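Long-range contacts in xyloglucan-specific endo-beta-1,4-glucanase BoGH9A (Bacteroides ovatus, PDB 6DHT), which cleaves internal beta-1,4-glucosidic bonds in the xyloglucan backbone, releasing xyloglucan oligosaccharides: residues A[17-22]-A[34-39]; A[59-64]-A[72-77]; A[102-107]-A[562-567]; A[140-145]-A[157-162]; A[238-243]-A[258-263]. One frame throughout, in Å; residues are numbered along the deposited sequence.

Contact 1 (A[17-22]-A[34-39]); sequences AIRLNQ and VVDSGK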
# COMPACT_ATOMS: atom_id res chain seq x y z
N ALA A 17 -23.98 4.33 15.52
CA ALA A 17 -23.25 5.51 15.97
C ALA A 17 -21.97 5.11 16.69
O ALA A 17 -21.12 5.95 16.94
CB ALA A 17 -24.14 6.35 16.90
N ILE A 18 -21.89 3.85 17.09
CA ILE A 18 -20.70 3.39 17.82
C ILE A 18 -19.59 3.03 16.82
O ILE A 18 -19.70 2.05 16.10
CB ILE A 18 -21.00 2.18 18.74
CG1 ILE A 18 -22.19 2.51 19.66
CG2 ILE A 18 -19.75 1.80 19.56
CD1 ILE A 18 -22.74 1.34 20.40
N ARG A 19 -18.55 3.85 16.78
CA ARG A 19 -17.49 3.72 15.78
C ARG A 19 -16.29 3.04 16.43
O ARG A 19 -15.77 3.49 17.45
CB ARG A 19 -17.15 5.10 15.22
CG ARG A 19 -18.36 5.86 14.65
CD ARG A 19 -18.90 5.18 13.38
NE ARG A 19 -20.28 5.60 13.09
CZ ARG A 19 -20.60 6.68 12.41
NH1 ARG A 19 -19.69 7.51 11.94
NH2 ARG A 19 -21.89 6.96 12.22
N LEU A 20 -15.89 1.91 15.86
CA LEU A 20 -14.78 1.17 16.46
C LEU A 20 -14.03 0.38 15.39
O LEU A 20 -14.47 0.26 14.26
CB LEU A 20 -15.29 0.23 17.56
CG LEU A 20 -15.95 -1.09 17.15
CD1 LEU A 20 -16.30 -1.89 18.36
CD2 LEU A 20 -17.22 -0.87 16.30
N ASN A 21 -12.91 -0.19 15.78
CA ASN A 21 -12.20 -1.15 14.95
C ASN A 21 -13.06 -2.41 14.84
O ASN A 21 -13.26 -3.14 15.81
CB ASN A 21 -10.87 -1.46 15.61
CG ASN A 21 -10.03 -2.43 14.80
OD1 ASN A 21 -10.55 -3.38 14.20
ND2 ASN A 21 -8.71 -2.23 14.81
N GLN A 22 -13.58 -2.64 13.64
CA GLN A 22 -14.55 -3.72 13.42
C GLN A 22 -13.92 -5.09 13.33
O GLN A 22 -14.63 -6.08 13.20
CB GLN A 22 -15.36 -3.44 12.17
CG GLN A 22 -16.25 -2.19 12.28
CD GLN A 22 -16.92 -1.80 10.99
OE1 GLN A 22 -17.02 -2.60 10.06
NE2 GLN A 22 -17.34 -0.54 10.89
N VAL A 34 -15.61 5.35 19.57
CA VAL A 34 -16.08 6.72 19.55
C VAL A 34 -17.53 6.75 19.11
O VAL A 34 -17.88 6.21 18.06
CB VAL A 34 -15.25 7.59 18.61
CG1 VAL A 34 -15.86 8.97 18.49
CG2 VAL A 34 -13.82 7.68 19.13
N VAL A 35 -18.38 7.39 19.91
CA VAL A 35 -19.75 7.59 19.50
C VAL A 35 -19.78 8.81 18.59
O VAL A 35 -19.29 9.88 18.97
CB VAL A 35 -20.65 7.79 20.72
CG1 VAL A 35 -22.09 7.91 20.26
CG2 VAL A 35 -20.53 6.66 21.70
N ASP A 36 -20.32 8.66 17.39
CA ASP A 36 -20.20 9.67 16.35
C ASP A 36 -21.02 10.94 16.62
O ASP A 36 -20.70 12.00 16.08
CB ASP A 36 -20.62 9.09 15.00
CG ASP A 36 -20.40 10.04 13.84
OD1 ASP A 36 -19.27 10.55 13.67
OD2 ASP A 36 -21.34 10.27 13.05
N SER A 37 -22.07 10.81 17.42
CA SER A 37 -22.94 11.95 17.74
C SER A 37 -23.92 11.53 18.80
O SER A 37 -24.24 10.35 18.93
CB SER A 37 -23.68 12.46 16.51
OG SER A 37 -24.56 11.48 15.99
N GLY A 38 -24.39 12.50 19.57
CA GLY A 38 -25.38 12.26 20.61
C GLY A 38 -24.82 12.49 22.00
O GLY A 38 -23.61 12.53 22.21
N LYS A 39 -25.72 12.62 22.96
CA LYS A 39 -25.33 12.84 24.34
C LYS A 39 -25.10 11.49 25.03
O LYS A 39 -26.01 10.66 25.10
CB LYS A 39 -26.43 13.64 25.05
CG LYS A 39 -26.00 14.21 26.41
CD LYS A 39 -26.96 15.29 26.91
CE LYS A 39 -26.61 15.73 28.34
NZ LYS A 39 -25.14 15.90 28.56
O HOH W 1 -22.14 9.06 10.19
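Arg19 and Asp36 meet as stacked flat groups: Asp36 CB lies over the centre of the guanidinium, 3.5 Å from Arg19 CZ, and the carboxylate plane is turned 26° from the guanidinium plane. The salt bridge from Arg19 NH1 to Asp36 OD2, 3.4 Å, therefore runs between stacked planes. In the plane of the guanidinium, a water accepts from Arg19 NH2 at 2.9 Å and donates to Asp36 OD2. Asp36 CG stands anti to the backbone N (chi1 -174°), which brings it within 3.2 Å of Arg19 NH1.

The backbones hold this stack in place. Arg19 and Val34 form an antiparallel hydrogen-bonded pair, and Asp36 N adds a bond to Ala17 O at 2.9 Å. On the other face Ile18 and Val35 turn inward, Ile18 against Ala93 and Val95 and Val35 against Leu75. Further out, Asp36 also pairs with Lys70 and Arg72, a cluster of cations likely to favour its ionised form, while Arg19 NE and NH1 bond to the carbonyls of Asp16 and Asn478. A short edge strand, one face apolar and the other carrying the buried Arg19-Asp36 pair, is thus joined to the antiparallel sheet of the N-terminal Ig-like domain.

Contact 2 (A[59-64]-A[72-77]); sequences SLYTAK and RTTLDF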
# COMPACT_ATOMS: atom_id res chain seq x y z
N SER A 59 -17.38 9.90 33.03
CA SER A 59 -16.57 11.12 32.88
C SER A 59 -15.87 11.13 31.54
O SER A 59 -14.64 11.26 31.45
CB SER A 59 -15.54 11.26 33.99
OG SER A 59 -16.18 11.33 35.24
N LEU A 60 -16.68 11.01 30.50
CA LEU A 60 -16.16 10.78 29.16
C LEU A 60 -15.75 12.06 28.46
O LEU A 60 -16.41 13.09 28.54
CB LEU A 60 -17.21 10.05 28.32
CG LEU A 60 -17.80 8.79 28.96
CD1 LEU A 60 -18.95 8.34 28.11
CD2 LEU A 60 -16.75 7.70 29.13
N TYR A 61 -14.63 11.96 27.74
CA TYR A 61 -14.13 13.05 26.92
C TYR A 61 -14.93 13.20 25.65
O TYR A 61 -15.32 12.20 25.04
CB TYR A 61 -12.66 12.78 26.54
CG TYR A 61 -12.06 13.81 25.62
CD1 TYR A 61 -11.61 15.03 26.11
CD2 TYR A 61 -11.92 13.56 24.25
CE1 TYR A 61 -11.06 15.98 25.27
CE2 TYR A 61 -11.38 14.52 23.41
CZ TYR A 61 -10.93 15.72 23.92
OH TYR A 61 -10.39 16.68 23.10
N THR A 62 -15.18 14.44 25.26
CA THR A 62 -15.87 14.73 24.01
C THR A 62 -15.08 15.78 23.25
O THR A 62 -14.34 16.55 23.84
CB THR A 62 -17.31 15.25 24.22
OG1 THR A 62 -17.26 16.50 24.92
CG2 THR A 62 -18.11 14.26 25.02
N ALA A 63 -15.26 15.80 21.93
CA ALA A 63 -14.59 16.76 21.08
C ALA A 63 -15.35 16.91 19.78
O ALA A 63 -16.18 16.07 19.43
CB ALA A 63 -13.17 16.31 20.78
N LYS A 64 -15.06 17.99 19.08
CA LYS A 64 -15.61 18.24 17.77
C LYS A 64 -14.48 18.59 16.83
O LYS A 64 -13.46 19.13 17.26
CB LYS A 64 -16.62 19.39 17.83
CG LYS A 64 -17.78 19.16 18.78
CD LYS A 64 -18.93 20.14 18.50
CE LYS A 64 -20.08 19.96 19.49
NZ LYS A 64 -21.23 20.83 19.14
N ARG A 72 -18.45 14.06 19.36
CA ARG A 72 -17.86 12.74 19.35
C ARG A 72 -17.39 12.38 20.76
O ARG A 72 -16.61 13.12 21.35
CB ARG A 72 -16.69 12.73 18.37
CG ARG A 72 -17.08 12.43 16.94
CD ARG A 72 -18.00 13.46 16.27
NE ARG A 72 -18.26 13.04 14.90
CZ ARG A 72 -17.71 13.57 13.81
NH1 ARG A 72 -17.96 13.04 12.62
NH2 ARG A 72 -16.92 14.63 13.88
N THR A 73 -17.84 11.25 21.30
CA THR A 73 -17.53 10.86 22.67
C THR A 73 -16.60 9.65 22.67
O THR A 73 -16.90 8.63 22.08
CB THR A 73 -18.82 10.53 23.46
OG1 THR A 73 -19.73 11.62 23.34
CG2 THR A 73 -18.52 10.26 24.93
N THR A 74 -15.49 9.78 23.39
CA THR A 74 -14.50 8.72 23.48
C THR A 74 -14.82 7.76 24.61
O THR A 74 -15.08 8.17 25.75
CB THR A 74 -13.12 9.35 23.67
OG1 THR A 74 -12.80 10.08 22.48
CG2 THR A 74 -12.05 8.30 23.96
N LEU A 75 -14.81 6.47 24.27
CA LEU A 75 -15.03 5.39 25.21
C LEU A 75 -13.75 4.57 25.31
O LEU A 75 -13.41 3.86 24.37
CB LEU A 75 -16.16 4.51 24.69
CG LEU A 75 -17.38 5.24 24.13
CD1 LEU A 75 -18.42 4.23 23.69
CD2 LEU A 75 -18.00 6.22 25.17
N ASP A 76 -13.06 4.66 26.44
CA ASP A 76 -11.76 4.00 26.63
C ASP A 76 -11.88 2.83 27.61
O ASP A 76 -12.02 3.03 28.82
CB ASP A 76 -10.74 5.02 27.14
CG ASP A 76 -9.31 4.46 27.17
OD1 ASP A 76 -9.11 3.22 27.12
OD2 ASP A 76 -8.38 5.28 27.31
N PHE A 77 -11.82 1.61 27.07
CA PHE A 77 -11.88 0.38 27.85
C PHE A 77 -10.59 -0.45 27.69
O PHE A 77 -10.58 -1.69 27.76
CB PHE A 77 -13.12 -0.44 27.46
CG PHE A 77 -13.34 -0.55 25.99
CD1 PHE A 77 -13.95 0.47 25.29
CD2 PHE A 77 -12.97 -1.70 25.29
CE1 PHE A 77 -14.15 0.37 23.90
CE2 PHE A 77 -13.18 -1.80 23.91
CZ PHE A 77 -13.77 -0.76 23.22
O HOH W 2 -13.44 9.24 27.55
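Leu60 packs across Thr73 at about a right angle, with its CB 3.6 Å from Thr73 CG2, and this is the tight side of the contact. Leu60 CG is anti to the carbonyl carbon (chi1 -51°), and beyond it CD1 meets both Thr73 CG2 and, at 3.7 Å, Leu75 CD2. Thr73 offers its methyl because CG2 stands anti to the backbone N. Phe43 lies against both leucines, and Leu88 and Val90 also touch Leu75, so this apolar patch continues into the second sheet of the Ig-like domain.

Beside it, Thr62 and Thr73 form a non-hydrogen-bonded pair whose side chains point the same way, with Thr62 CG2 3.5 Å from Thr73 OG1. The backbone is bonded on both flanks: Thr74 N to Tyr61 O at 2.9 Å, and Ala63 with Arg72 in both directions. Arg72 O also receives a CA-H...O contact from Thr62 CA at 3.2 Å.

The opposite face is looser. Between the side chains of Tyr61 and Thr74 the nearest approach is at the edge of the ring, Tyr61 CD2 standing 4.0 Å from Thr74 OG1, and the ring's hydroxyl bonds instead to Gln421 O. Past Tyr61 a water is inserted between the segments, accepting from Tyr61 N and donating to Thr74 O at 2.7 Å. Direct pairing thus gives way to a solvent bridge as the segments part. The chemistry is that of a hairpin at a sheet edge: methyl contacts around Leu60, Thr73 and Leu75 make the apolar side, while toward Tyr61 the segments are joined by backbone bonds and a water.

Contact 3 (A[102-107]-A[562-567]); sequences SVLSPL and SSLDAL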
# COMPACT_ATOMS: atom_id res chain seq x y z
N SER A 102 -3.60 -11.95 17.31
CA SER A 102 -3.53 -12.01 15.85
C SER A 102 -4.76 -11.42 15.18
O SER A 102 -5.19 -11.90 14.13
CB SER A 102 -3.33 -13.44 15.39
OG SER A 102 -2.08 -13.93 15.85
N VAL A 103 -5.32 -10.38 15.78
CA VAL A 103 -6.59 -9.88 15.28
C VAL A 103 -6.46 -9.28 13.86
O VAL A 103 -7.41 -9.38 13.08
CB VAL A 103 -7.27 -8.91 16.30
CG1 VAL A 103 -6.53 -7.64 16.40
CG2 VAL A 103 -8.73 -8.69 15.94
N LEU A 104 -5.30 -8.73 13.52
CA LEU A 104 -5.11 -8.18 12.18
C LEU A 104 -4.50 -9.18 11.20
O LEU A 104 -4.22 -8.82 10.06
CB LEU A 104 -4.25 -6.90 12.20
CG LEU A 104 -4.75 -5.78 13.10
CD1 LEU A 104 -3.79 -4.61 13.05
CD2 LEU A 104 -6.15 -5.34 12.70
N SER A 105 -4.28 -10.42 11.59
CA SER A 105 -3.67 -11.37 10.68
C SER A 105 -4.53 -11.63 9.44
O SER A 105 -3.99 -11.64 8.31
CB SER A 105 -3.34 -12.67 11.42
OG SER A 105 -2.78 -13.63 10.55
N PRO A 106 -5.86 -11.79 9.60
CA PRO A 106 -6.66 -11.99 8.37
C PRO A 106 -6.62 -10.78 7.46
O PRO A 106 -6.69 -10.95 6.25
CB PRO A 106 -8.07 -12.25 8.91
CG PRO A 106 -7.84 -12.77 10.30
CD PRO A 106 -6.66 -12.02 10.81
N LEU A 107 -6.50 -9.58 8.02
CA LEU A 107 -6.37 -8.37 7.23
C LEU A 107 -5.04 -8.35 6.45
O LEU A 107 -5.01 -8.11 5.25
CB LEU A 107 -6.50 -7.15 8.15
CG LEU A 107 -6.25 -5.79 7.50
CD1 LEU A 107 -7.35 -5.45 6.51
CD2 LEU A 107 -6.18 -4.74 8.52
N SER A 562 0.66 -5.80 8.28
CA SER A 562 1.62 -6.87 8.56
C SER A 562 2.51 -6.47 9.69
O SER A 562 2.76 -7.28 10.59
CB SER A 562 2.48 -7.16 7.36
OG SER A 562 1.68 -7.52 6.23
N SER A 563 3.04 -5.25 9.67
CA SER A 563 3.94 -4.81 10.73
C SER A 563 3.23 -4.68 12.08
O SER A 563 3.80 -5.07 13.10
CB SER A 563 4.67 -3.52 10.35
OG SER A 563 3.80 -2.42 10.19
N LEU A 564 2.00 -4.17 12.11
CA LEU A 564 1.27 -4.07 13.37
C LEU A 564 0.95 -5.45 13.92
O LEU A 564 0.99 -5.67 15.15
CB LEU A 564 -0.02 -3.26 13.20
CG LEU A 564 0.14 -1.77 12.94
CD1 LEU A 564 -1.20 -1.11 12.81
CD2 LEU A 564 1.01 -1.06 13.99
N ASP A 565 0.60 -6.40 13.07
CA ASP A 565 0.37 -7.78 13.52
C ASP A 565 1.68 -8.43 14.02
O ASP A 565 1.72 -9.02 15.11
CB ASP A 565 -0.27 -8.62 12.42
CG ASP A 565 -0.77 -9.94 12.92
OD1 ASP A 565 -1.48 -9.97 13.96
OD2 ASP A 565 -0.51 -10.95 12.26
N ALA A 566 2.76 -8.30 13.26
CA ALA A 566 4.05 -8.87 13.67
C ALA A 566 4.49 -8.31 15.01
O ALA A 566 5.02 -9.06 15.84
CB ALA A 566 5.07 -8.59 12.65
N LEU A 567 4.31 -7.01 15.22
CA LEU A 567 4.79 -6.36 16.45
C LEU A 567 3.94 -6.64 17.69
O LEU A 567 4.38 -6.41 18.82
CB LEU A 567 4.95 -4.85 16.24
CG LEU A 567 6.15 -4.46 15.35
CD1 LEU A 567 6.04 -3.02 14.97
CD2 LEU A 567 7.50 -4.71 16.07
O HOH W 3 -0.33 -13.19 13.90
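Leu564 is the first residue of 562-567 to touch the other segment: its CB lies 4.0 Å from Leu104 CD1, the two side chains crossing at a slant. Its own side chain passes on to Leu464, Ala467 and Met471.

Asp565 follows and carries most of the contact. With CG anti to the backbone N (chi1 -168°), the carboxylate is set against the type I turn Ser102 to Ser105 that leads into helix 105-117. OD1 lies 3.5 Å from Ser102 CA, and OD2 lies 3.4 Å from Ser105 CB. Its oxygens have further partners: the Tyr26 hydroxyl binds OD1 and also Leu104 N, the Tyr196 hydroxyl binds OD2, and a water donating to OD2 at 2.8 Å is bonded to Ser102 OG at 2.7 Å. An alanine in place of Asp565 would probably leave both tyrosine hydroxyls and this water without the carboxylate oxygens they bond, and the turn less firmly tied to the helix.

The contact joins the first and last helices of the chain, 105-117 and 551-567, in the helical catalytic domain. Helix 461-474 covers the Leu564 side, and helix 194-199 supplies Tyr196.

Contact 4 (A[140-145]-A[157-162]); sequences DNHVLI and GTIVSS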
# COMPACT_ATOMS: atom_id res chain seq x y z
N ASP A 140 -0.82 -10.52 -22.90
CA ASP A 140 0.19 -9.51 -23.17
C ASP A 140 1.44 -10.13 -23.83
O ASP A 140 2.57 -9.71 -23.58
CB ASP A 140 0.53 -8.74 -21.88
CG ASP A 140 -0.57 -7.77 -21.47
OD1 ASP A 140 -1.47 -7.49 -22.29
OD2 ASP A 140 -0.58 -7.28 -20.31
N ASN A 141 1.20 -11.12 -24.69
CA ASN A 141 2.25 -11.75 -25.49
C ASN A 141 2.35 -11.13 -26.87
O ASN A 141 3.29 -11.42 -27.62
CB ASN A 141 2.01 -13.25 -25.61
CG ASN A 141 0.57 -13.59 -26.00
OD1 ASN A 141 -0.21 -12.71 -26.39
ND2 ASN A 141 0.22 -14.86 -25.88
N HIS A 142 1.39 -10.27 -27.20
CA HIS A 142 1.36 -9.59 -28.48
C HIS A 142 1.19 -8.09 -28.26
O HIS A 142 0.10 -7.55 -28.40
CB HIS A 142 0.23 -10.15 -29.34
CG HIS A 142 0.27 -9.70 -30.77
ND1 HIS A 142 -0.21 -8.48 -31.18
CD2 HIS A 142 0.74 -10.32 -31.88
CE1 HIS A 142 -0.04 -8.36 -32.49
NE2 HIS A 142 0.54 -9.47 -32.93
N VAL A 143 2.29 -7.42 -27.92
CA VAL A 143 2.27 -6.02 -27.51
C VAL A 143 3.12 -5.19 -28.46
O VAL A 143 4.23 -5.58 -28.82
CB VAL A 143 2.78 -5.89 -26.04
CG1 VAL A 143 2.84 -4.44 -25.59
CG2 VAL A 143 1.88 -6.68 -25.11
N LEU A 144 2.60 -4.03 -28.85
CA LEU A 144 3.24 -3.17 -29.85
C LEU A 144 4.13 -2.11 -29.25
O LEU A 144 3.78 -1.46 -28.27
CB LEU A 144 2.16 -2.45 -30.66
CG LEU A 144 1.75 -3.06 -32.00
CD1 LEU A 144 1.60 -4.57 -31.94
CD2 LEU A 144 0.45 -2.41 -32.45
N ILE A 145 5.30 -1.92 -29.85
CA ILE A 145 6.09 -0.74 -29.57
C ILE A 145 5.34 0.46 -30.14
O ILE A 145 5.23 0.62 -31.35
CB ILE A 145 7.50 -0.81 -30.21
CG1 ILE A 145 8.30 -2.00 -29.67
CG2 ILE A 145 8.25 0.49 -30.01
CD1 ILE A 145 8.70 -1.91 -28.18
N GLY A 157 5.57 -0.36 -34.00
CA GLY A 157 4.84 -1.50 -34.53
C GLY A 157 5.51 -2.83 -34.31
O GLY A 157 4.89 -3.87 -34.54
N THR A 158 6.77 -2.83 -33.88
CA THR A 158 7.44 -4.07 -33.51
C THR A 158 6.62 -4.75 -32.42
O THR A 158 6.09 -4.07 -31.53
CB THR A 158 8.85 -3.82 -32.96
OG1 THR A 158 9.66 -3.19 -33.96
CG2 THR A 158 9.51 -5.13 -32.55
N ILE A 159 6.51 -6.07 -32.50
CA ILE A 159 5.73 -6.84 -31.54
C ILE A 159 6.66 -7.48 -30.53
O ILE A 159 7.65 -8.13 -30.88
CB ILE A 159 4.95 -7.95 -32.24
CG1 ILE A 159 3.93 -7.33 -33.21
CG2 ILE A 159 4.22 -8.83 -31.22
CD1 ILE A 159 3.41 -8.30 -34.24
N VAL A 160 6.32 -7.28 -29.25
CA VAL A 160 7.08 -7.86 -28.15
C VAL A 160 6.15 -8.60 -27.20
O VAL A 160 4.94 -8.37 -27.19
CB VAL A 160 7.86 -6.78 -27.36
CG1 VAL A 160 8.87 -6.09 -28.25
CG2 VAL A 160 6.93 -5.75 -26.74
N SER A 161 6.73 -9.48 -26.40
CA SER A 161 5.96 -10.13 -25.35
C SER A 161 6.34 -9.47 -24.02
O SER A 161 7.52 -9.24 -23.74
CB SER A 161 6.27 -11.62 -25.32
OG SER A 161 5.55 -12.29 -24.30
N SER A 162 5.32 -9.14 -23.24
CA SER A 162 5.51 -8.47 -21.95
C SER A 162 4.40 -8.94 -20.99
O SER A 162 3.48 -8.19 -20.65
CB SER A 162 5.47 -6.95 -22.13
OG SER A 162 5.98 -6.24 -20.99
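Ile159 covers one face of the His142 imidazole in a beta hairpin whose short strands, 143-145 and 159-160, lie at one side of a mixed sheet. Ile159 CG2 makes a CH-pi contact 4.0 Å from the ring centroid and 18° off the ring normal, displaced toward the rim. Ile159 CD1 reaches further along the ring to NE2 of His142, 3.4 Å away. His142 CG is anti to the backbone N, which carries the ring out from the backbone beside Ile159.

Leu144 points the same way as Ile159 and lies beside it, CD1 of Leu144 being 3.8 Å from CG1 of Ile159. Its chi1 of -97° departs from a staggered position; its other neighbours include Tyr259 of the next strand. On the opposite face, Ile145 CG1 is anti to the carbonyl carbon and rests 3.8 Å from Thr158 CB. A chi2 of -67° then sets CD1 toward Val160 CG1, the two side chains crossing at about a right angle. Val160 CG2 occupies the crowded position between backbone N and carbonyl carbon, 3.4 Å from Val143 O.

Val143 and Val160 also form a hydrogen-bonded pair, extended by Ile145 N to Thr158 O and Gly157 N to Ile145 O. Gly157 has backbone angles at which a CB would press on the preceding carbonyl oxygen. At the other end, the Asp140 carboxylate holds Lys174 and Arg258, the Asp140 side chain lying about 11 Å from that of Asp171, the predicted nucleophile. There Ser162 N donates to Asp140 O at 2.8 Å, nearly along the C=O axis.

Contact 5 (A[238-243]-A[258-263]); sequences HKLTTP and RYVVQK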
# COMPACT_ATOMS: atom_id res chain seq x y z
N HIS A 238 7.50 3.28 -19.73
CA HIS A 238 6.75 3.80 -18.58
C HIS A 238 5.61 2.88 -18.18
O HIS A 238 5.40 2.63 -16.98
CB HIS A 238 6.23 5.20 -18.91
CG HIS A 238 5.72 5.98 -17.74
ND1 HIS A 238 6.54 6.50 -16.75
CD2 HIS A 238 4.47 6.37 -17.43
CE1 HIS A 238 5.81 7.17 -15.89
NE2 HIS A 238 4.55 7.11 -16.27
N LYS A 239 4.85 2.38 -19.14
CA LYS A 239 3.71 1.53 -18.85
C LYS A 239 3.34 0.66 -20.05
O LYS A 239 3.82 0.90 -21.19
CB LYS A 239 2.51 2.36 -18.40
CG LYS A 239 2.08 3.40 -19.45
CD LYS A 239 0.85 4.16 -19.00
CE LYS A 239 0.52 5.33 -19.93
NZ LYS A 239 -0.72 6.03 -19.57
N LEU A 240 2.52 -0.36 -19.80
CA LEU A 240 1.94 -1.21 -20.82
C LEU A 240 0.45 -0.96 -20.74
O LEU A 240 -0.17 -1.13 -19.70
CB LEU A 240 2.31 -2.67 -20.57
CG LEU A 240 1.94 -3.69 -21.65
CD1 LEU A 240 2.72 -4.97 -21.45
CD2 LEU A 240 0.45 -4.00 -21.62
N THR A 241 -0.13 -0.49 -21.85
CA THR A 241 -1.46 0.09 -21.79
C THR A 241 -2.22 -0.05 -23.11
O THR A 241 -1.63 -0.24 -24.18
CB THR A 241 -1.37 1.60 -21.42
OG1 THR A 241 -2.65 2.18 -21.22
CG2 THR A 241 -0.57 2.39 -22.49
N THR A 242 -3.54 0.04 -23.01
CA THR A 242 -4.38 0.27 -24.18
C THR A 242 -4.42 1.77 -24.39
O THR A 242 -4.06 2.54 -23.51
CB THR A 242 -5.78 -0.26 -23.91
OG1 THR A 242 -6.24 0.22 -22.65
CG2 THR A 242 -5.80 -1.76 -23.91
N PRO A 243 -4.88 2.23 -25.57
CA PRO A 243 -4.95 3.69 -25.73
C PRO A 243 -5.98 4.36 -24.83
O PRO A 243 -5.76 5.48 -24.33
CB PRO A 243 -5.34 3.84 -27.21
CG PRO A 243 -4.77 2.63 -27.85
CD PRO A 243 -4.98 1.52 -26.85
N ARG A 258 -2.71 -3.58 -27.11
CA ARG A 258 -1.80 -3.26 -26.00
C ARG A 258 -0.47 -2.72 -26.51
O ARG A 258 0.11 -3.26 -27.46
CB ARG A 258 -1.57 -4.51 -25.14
CG ARG A 258 -2.84 -5.09 -24.52
CD ARG A 258 -3.25 -4.35 -23.26
NE ARG A 258 -2.72 -4.99 -22.05
CZ ARG A 258 -3.14 -4.70 -20.82
NH1 ARG A 258 -4.04 -3.76 -20.60
NH2 ARG A 258 -2.62 -5.35 -19.79
N TYR A 259 -0.00 -1.64 -25.88
CA TYR A 259 1.24 -0.97 -26.26
C TYR A 259 2.17 -0.79 -25.08
O TYR A 259 1.71 -0.68 -23.95
CB TYR A 259 0.96 0.44 -26.79
CG TYR A 259 0.14 0.52 -28.05
CD1 TYR A 259 -1.24 0.53 -28.00
CD2 TYR A 259 0.76 0.63 -29.29
CE1 TYR A 259 -2.00 0.61 -29.15
CE2 TYR A 259 0.00 0.71 -30.46
CZ TYR A 259 -1.37 0.70 -30.37
OH TYR A 259 -2.14 0.78 -31.52
N VAL A 260 3.47 -0.76 -25.34
CA VAL A 260 4.43 -0.16 -24.40
C VAL A 260 4.78 1.22 -24.93
O VAL A 260 4.92 1.42 -26.15
CB VAL A 260 5.70 -1.02 -24.13
CG1 VAL A 260 5.34 -2.36 -23.49
CG2 VAL A 260 6.51 -1.22 -25.40
N VAL A 261 4.84 2.18 -24.03
CA VAL A 261 5.07 3.57 -24.40
C VAL A 261 6.42 4.10 -23.90
O VAL A 261 7.23 3.37 -23.29
CB VAL A 261 3.92 4.43 -23.91
CG1 VAL A 261 2.61 3.94 -24.51
CG2 VAL A 261 3.84 4.40 -22.38
N GLN A 262 6.63 5.39 -24.18
CA GLN A 262 7.85 6.14 -23.91
C GLN A 262 8.61 5.73 -22.65
O GLN A 262 8.02 5.66 -21.57
CB GLN A 262 7.49 7.62 -23.79
CG GLN A 262 8.68 8.57 -23.66
CD GLN A 262 8.36 9.81 -22.82
OE1 GLN A 262 7.51 10.63 -23.18
NE2 GLN A 262 9.03 9.95 -21.67
N LYS A 263 9.90 5.50 -22.80
CA LYS A 263 10.79 5.32 -21.65
C LYS A 263 10.81 6.57 -20.79
O LYS A 263 10.79 7.69 -21.30
CB LYS A 263 12.20 5.02 -22.15
CG LYS A 263 12.35 3.71 -22.89
CD LYS A 263 13.69 3.67 -23.63
CE LYS A 263 13.90 2.35 -24.33
NZ LYS A 263 14.84 2.50 -25.50
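Arg258 crosses Leu240 at about a right angle where antiparallel strands 239-241 and 259-260 pair inside a mixed sheet of the catalytic domain. Its CB is 4.1 Å from Leu240 CD2. Bends at chi2 (-81°) and chi3 (-94°) turn CD and then NE; CD meets Thr242 CG2 at 3.7 Å, and NE comes 3.3 Å from Leu240 CD2. That methyl lies over one face of the guanidinium, near CZ and NH2, while Thr242 CG2 sits at its edge. NE, besides meeting this methyl, keeps its salt bridge to Asp140, and NH1 bonds to the carbonyl of Tyr172.

Thr241 and Tyr259 form a hydrogen-bonded pair in both directions. Thr241 OG1 donates to Thr242 O at 2.7 Å and is also bonded to Thr330 OG1, while its CG2 touches Val261 CG1 at 4.1 Å. An alanine here would probably leave Thr242 O and the Thr330 hydroxyl without this partner and open a gap beside Val261 CG1. The Thr241 side chain is about 6 Å from that of Asp171, the predicted nucleophile. Further along, Lys239 CG packs on Val261 CG2 at 3.6 Å, its amine reaching Gly331 O, Gln317 and Thr330. At the far end of the segment, the side chains of Pro243 and Tyr259 cross steeply, Pro243 CG lying 3.7 Å from Tyr259 CE1.

Overall arrangement
The five contacts fall into two pairs of strand contacts and one helix junction. Contacts 1 and 2 share one sheet of the Ig-like domain, joined through neighbouring strands 32-35 and 72-76; contact 1 is buried, whereas contact 2 is partly open to solvent. Contacts 4 and 5 share the mixed sheet of the catalytic domain through strands 143-145 and 259-260, with contact 4 at the more exposed side and contact 5 buried nearer the predicted nucleophile. Their centres are 46 to 59 Å from those of contacts 1 and 2. Contact 3, nearer the chain's centre, encloses contacts 4 and 5 along the sequence and relies on a carboxylate and packing instead of backbone pairing between its segments.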